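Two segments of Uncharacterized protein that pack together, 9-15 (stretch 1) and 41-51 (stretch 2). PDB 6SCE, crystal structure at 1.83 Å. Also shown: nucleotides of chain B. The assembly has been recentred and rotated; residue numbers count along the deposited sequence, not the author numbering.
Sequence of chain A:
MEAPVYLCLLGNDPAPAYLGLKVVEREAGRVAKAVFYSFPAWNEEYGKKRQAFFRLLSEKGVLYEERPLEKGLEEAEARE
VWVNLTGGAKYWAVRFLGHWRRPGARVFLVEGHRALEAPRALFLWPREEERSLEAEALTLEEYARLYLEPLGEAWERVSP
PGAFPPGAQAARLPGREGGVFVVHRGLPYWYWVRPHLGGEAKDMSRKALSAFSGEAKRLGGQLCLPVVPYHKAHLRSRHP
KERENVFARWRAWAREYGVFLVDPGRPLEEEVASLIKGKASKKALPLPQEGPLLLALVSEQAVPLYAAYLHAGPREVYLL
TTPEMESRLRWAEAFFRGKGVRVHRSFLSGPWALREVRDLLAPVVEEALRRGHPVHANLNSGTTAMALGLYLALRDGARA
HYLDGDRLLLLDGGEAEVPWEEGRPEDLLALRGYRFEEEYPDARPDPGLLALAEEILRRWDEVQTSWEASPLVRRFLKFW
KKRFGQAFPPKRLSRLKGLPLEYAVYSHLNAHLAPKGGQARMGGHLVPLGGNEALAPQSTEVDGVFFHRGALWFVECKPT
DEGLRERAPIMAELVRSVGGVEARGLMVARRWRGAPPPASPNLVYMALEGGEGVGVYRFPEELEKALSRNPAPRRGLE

Stretch 1, residues 9-15: LLGNDPA
Stretch 2 41-51: AWNEEYGKKRQ

Stretch 1 leaves a strand at Leu-10 and continues as a loop; stretch 2 enters a helix at Glu-44. Asn-43 caps that helix: its side chain (chi1 p) takes Tyr-46 N on OD1 at 2.8 Å. In register, Asn-12 CA lies 5.3 Å from Ala-41 CA, and Pro-14 CA 5.9 Å from Arg-50 CA.

Asn-12 (phi/psi -60/-46, chi1 m, chi2 -26°) is bonded through N, OD1 and ND2. Its OD1 accepts from Trp-42 N at 2.9 Å. Its ND2 lies over one face of the Trp-42 ring and donates to N3 of A1 of chain B at 3.0 Å, while its backbone N donates to A1 O2' at 2.9 Å. Asn-12 CB sits 3.4 Å from the centroid of the Tyr-46 ring, nearly on the normal, a CH-pi contact.

Arg-50 (chi t, t, m) extends its guanidinium back to the strand end. Arg-50 NH2 donates to Gly-11 O at 2.8 Å. Water 1 gives Gly-11 O a second donor at 2.8 Å and accepts from Arg-50 NE at 2.9 Å. Leu-10 CD2 covers one guanidinium face.

Asp-13 OD1 caps Ala-15 N at 3.0 Å. Its OD2 accepts from water 2 (2.6 Å), which lies 2.7 Å from Tyr-46 OH, and from water 3 (2.7 Å), which accepts from Lys-49 NZ at 2.8 Å. Asp-13 N donates to OP1 of A2 of chain B at 2.8 Å.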

# COMPACT_ATOMS: atom_id res chain seq x y z
N LEU A 9 -1.51 -20.43 5.72
CA LEU A 9 -1.07 -19.15 6.23
C LEU A 9 -2.29 -18.23 6.28
O LEU A 9 -3.09 -18.18 5.35
CB LEU A 9 0.01 -18.56 5.33
CG LEU A 9 1.29 -19.34 5.07
CD1 LEU A 9 2.21 -18.51 4.18
CD2 LEU A 9 1.95 -19.69 6.39
N LEU A 10 -2.45 -17.52 7.38
CA LEU A 10 -3.60 -16.65 7.57
C LEU A 10 -3.18 -15.24 7.96
O LEU A 10 -2.68 -15.00 9.07
CB LEU A 10 -4.52 -17.25 8.64
CG LEU A 10 -5.83 -16.52 8.88
CD1 LEU A 10 -6.68 -16.54 7.60
CD2 LEU A 10 -6.56 -17.12 10.08
N GLY A 11 -3.37 -14.30 7.04
CA GLY A 11 -3.14 -12.88 7.30
C GLY A 11 -4.42 -12.14 7.59
O GLY A 11 -5.38 -12.72 8.12
N ASN A 12 -4.46 -10.86 7.26
CA ASN A 12 -5.61 -10.06 7.56
C ASN A 12 -6.89 -10.54 6.90
O ASN A 12 -7.95 -10.53 7.53
CB ASN A 12 -5.39 -8.59 7.14
CG ASN A 12 -4.43 -7.87 8.06
OD1 ASN A 12 -4.29 -8.24 9.23
ND2 ASN A 12 -3.72 -6.89 7.52
N ASP A 13 -6.82 -10.87 5.63
CA ASP A 13 -8.03 -11.17 4.89
C ASP A 13 -8.38 -12.67 4.87
O ASP A 13 -7.60 -13.48 4.43
CB ASP A 13 -7.95 -10.65 3.46
CG ASP A 13 -9.32 -10.30 2.95
OD1 ASP A 13 -10.11 -11.23 2.73
OD2 ASP A 13 -9.59 -9.08 2.82
N PRO A 14 -9.58 -13.02 5.35
CA PRO A 14 -9.94 -14.44 5.39
C PRO A 14 -10.34 -15.00 4.04
O PRO A 14 -10.41 -16.23 3.87
CB PRO A 14 -11.13 -14.47 6.35
CG PRO A 14 -11.75 -13.14 6.19
CD PRO A 14 -10.59 -12.19 6.02
N ALA A 15 -10.61 -14.13 3.08
CA ALA A 15 -11.15 -14.63 1.80
C ALA A 15 -10.24 -15.61 1.03
O ALA A 15 -10.72 -16.63 0.53
CB ALA A 15 -11.57 -13.50 0.91
N ALA A 41 -3.96 -9.85 13.49
CA ALA A 41 -4.75 -8.94 12.66
C ALA A 41 -4.28 -7.51 12.83
O ALA A 41 -4.02 -7.08 13.93
CB ALA A 41 -6.23 -9.06 13.01
N TRP A 42 -4.19 -6.76 11.73
CA TRP A 42 -3.65 -5.39 11.79
C TRP A 42 -4.59 -4.41 12.49
O TRP A 42 -4.14 -3.37 12.95
CB TRP A 42 -3.35 -4.87 10.38
CG TRP A 42 -2.08 -5.35 9.81
CD1 TRP A 42 -1.30 -6.36 10.26
CD2 TRP A 42 -1.45 -4.84 8.63
NE1 TRP A 42 -0.21 -6.52 9.42
CE2 TRP A 42 -0.28 -5.58 8.43
CE3 TRP A 42 -1.78 -3.83 7.74
CZ2 TRP A 42 0.57 -5.34 7.37
CZ3 TRP A 42 -0.93 -3.59 6.67
CH2 TRP A 42 0.23 -4.34 6.51
N ASN A 43 -5.88 -4.71 12.55
CA ASN A 43 -6.83 -3.82 13.21
C ASN A 43 -8.03 -4.63 13.67
O ASN A 43 -8.15 -5.83 13.35
CB ASN A 43 -7.22 -2.63 12.32
CG ASN A 43 -7.93 -3.05 11.03
OD1 ASN A 43 -8.66 -4.03 11.01
ND2 ASN A 43 -7.76 -2.28 9.98
N GLU A 44 -8.93 -3.97 14.38
CA GLU A 44 -10.11 -4.63 14.95
C GLU A 44 -11.07 -5.15 13.91
O GLU A 44 -11.72 -6.19 14.12
CB GLU A 44 -10.87 -3.64 15.88
N GLU A 45 -11.23 -4.43 12.81
CA GLU A 45 -12.09 -4.89 11.74
C GLU A 45 -11.61 -6.22 11.13
O GLU A 45 -12.41 -7.12 10.89
CB GLU A 45 -12.29 -3.79 10.69
CG GLU A 45 -13.18 -2.69 11.27
CD GLU A 45 -13.38 -1.51 10.35
OE1 GLU A 45 -12.46 -1.20 9.58
OE2 GLU A 45 -14.47 -0.89 10.44
N TYR A 46 -10.32 -6.32 10.85
CA TYR A 46 -9.78 -7.60 10.39
C TYR A 46 -9.94 -8.69 11.45
O TYR A 46 -10.22 -9.83 11.14
CB TYR A 46 -8.36 -7.46 9.94
CG TYR A 46 -8.21 -6.90 8.56
CD1 TYR A 46 -8.79 -7.52 7.48
CD2 TYR A 46 -7.44 -5.77 8.32
CE1 TYR A 46 -8.63 -7.04 6.18
CE2 TYR A 46 -7.28 -5.27 7.04
CZ TYR A 46 -7.87 -5.91 5.97
OH TYR A 46 -7.69 -5.41 4.68
N GLY A 47 -9.79 -8.32 12.71
CA GLY A 47 -10.03 -9.25 13.80
C GLY A 47 -11.45 -9.81 13.73
O GLY A 47 -11.66 -11.01 13.91
N LYS A 48 -12.41 -8.93 13.50
CA LYS A 48 -13.81 -9.33 13.37
C LYS A 48 -14.07 -10.19 12.14
O LYS A 48 -14.84 -11.14 12.19
CB LYS A 48 -14.71 -8.09 13.37
CG LYS A 48 -14.84 -7.44 14.75
CD LYS A 48 -15.45 -6.05 14.64
CE LYS A 48 -15.81 -5.51 16.02
NZ LYS A 48 -16.41 -4.15 15.91
N LYS A 49 -13.42 -9.88 11.03
CA LYS A 49 -13.55 -10.68 9.83
C LYS A 49 -12.98 -12.08 10.02
O LYS A 49 -13.54 -13.07 9.51
CB LYS A 49 -12.88 -9.98 8.65
CG LYS A 49 -13.57 -8.68 8.23
CD LYS A 49 -12.84 -7.99 7.08
CE LYS A 49 -13.55 -6.73 6.62
NZ LYS A 49 -12.73 -5.97 5.64
N ARG A 50 -11.88 -12.17 10.78
CA ARG A 50 -11.30 -13.44 11.08
C ARG A 50 -12.25 -14.27 11.96
O ARG A 50 -12.38 -15.47 11.73
CB ARG A 50 -9.93 -13.29 11.75
CG ARG A 50 -9.26 -14.61 12.03
CD ARG A 50 -7.87 -14.43 12.61
NE ARG A 50 -6.97 -13.81 11.64
CZ ARG A 50 -5.72 -13.44 11.89
NH1 ARG A 50 -5.18 -13.59 13.10
NH2 ARG A 50 -5.01 -12.87 10.93
N GLN A 51 -12.89 -13.65 12.95
CA GLN A 51 -13.87 -14.38 13.77
C GLN A 51 -15.06 -14.81 12.94
O GLN A 51 -15.58 -15.89 13.16
CB GLN A 51 -14.30 -13.58 15.02
CG GLN A 51 -13.15 -13.42 16.01
CD GLN A 51 -12.45 -14.74 16.35
OE1 GLN A 51 -13.11 -15.73 16.66
NE2 GLN A 51 -11.11 -14.76 16.27
P A B 1 3.13 -8.78 1.90
OP1 A B 1 4.35 -9.65 1.96
OP2 A B 1 2.57 -8.48 0.52
O5' A B 1 2.03 -9.48 2.82
C5' A B 1 0.64 -9.25 2.62
C4' A B 1 -0.05 -9.43 3.95
O4' A B 1 0.26 -8.30 4.81
C3' A B 1 -1.58 -9.50 3.84
O3' A B 1 -1.97 -10.88 3.90
C2' A B 1 -2.05 -8.66 5.03
O2' A B 1 -2.17 -9.45 6.20
C1' A B 1 -0.93 -7.64 5.18
N9 A B 1 -1.07 -6.45 4.33
C8 A B 1 -0.09 -5.89 3.56
N7 A B 1 -0.50 -4.83 2.92
C5 A B 1 -1.82 -4.67 3.32
C6 A B 1 -2.80 -3.72 2.98
N6 A B 1 -2.59 -2.72 2.13
N1 A B 1 -4.03 -3.85 3.55
C2 A B 1 -4.23 -4.87 4.39
N3 A B 1 -3.38 -5.83 4.77
C4 A B 1 -2.18 -5.67 4.19
P A B 2 -3.49 -11.33 3.63
OP1 A B 2 -4.50 -10.33 4.11
OP2 A B 2 -3.53 -12.77 4.06
O5' A B 2 -3.53 -11.30 2.03
C5' A B 2 -2.83 -12.34 1.31
C4' A B 2 -3.05 -12.14 -0.17
O4' A B 2 -4.45 -12.38 -0.47
C3' A B 2 -2.72 -10.76 -0.73
O3' A B 2 -2.06 -10.85 -1.99
C2' A B 2 -4.09 -10.13 -0.91
O2' A B 2 -4.11 -9.19 -1.96
C1' A B 2 -4.93 -11.35 -1.28
N9 A B 2 -6.36 -11.18 -1.08
C8 A B 2 -7.00 -10.27 -0.28
N7 A B 2 -8.30 -10.34 -0.38
C5 A B 2 -8.54 -11.35 -1.31
C6 A B 2 -9.72 -11.89 -1.85
N6 A B 2 -10.94 -11.42 -1.58
N1 A B 2 -9.59 -12.91 -2.73
C2 A B 2 -8.35 -13.30 -3.07
N3 A B 2 -7.17 -12.86 -2.63
C4 A B 2 -7.34 -11.87 -1.75
O HOH W 1 -7.95 -13.51 8.92
O HOH W 2 -7.70 -7.31 2.79
O HOH W 3 -11.71 -7.64 3.69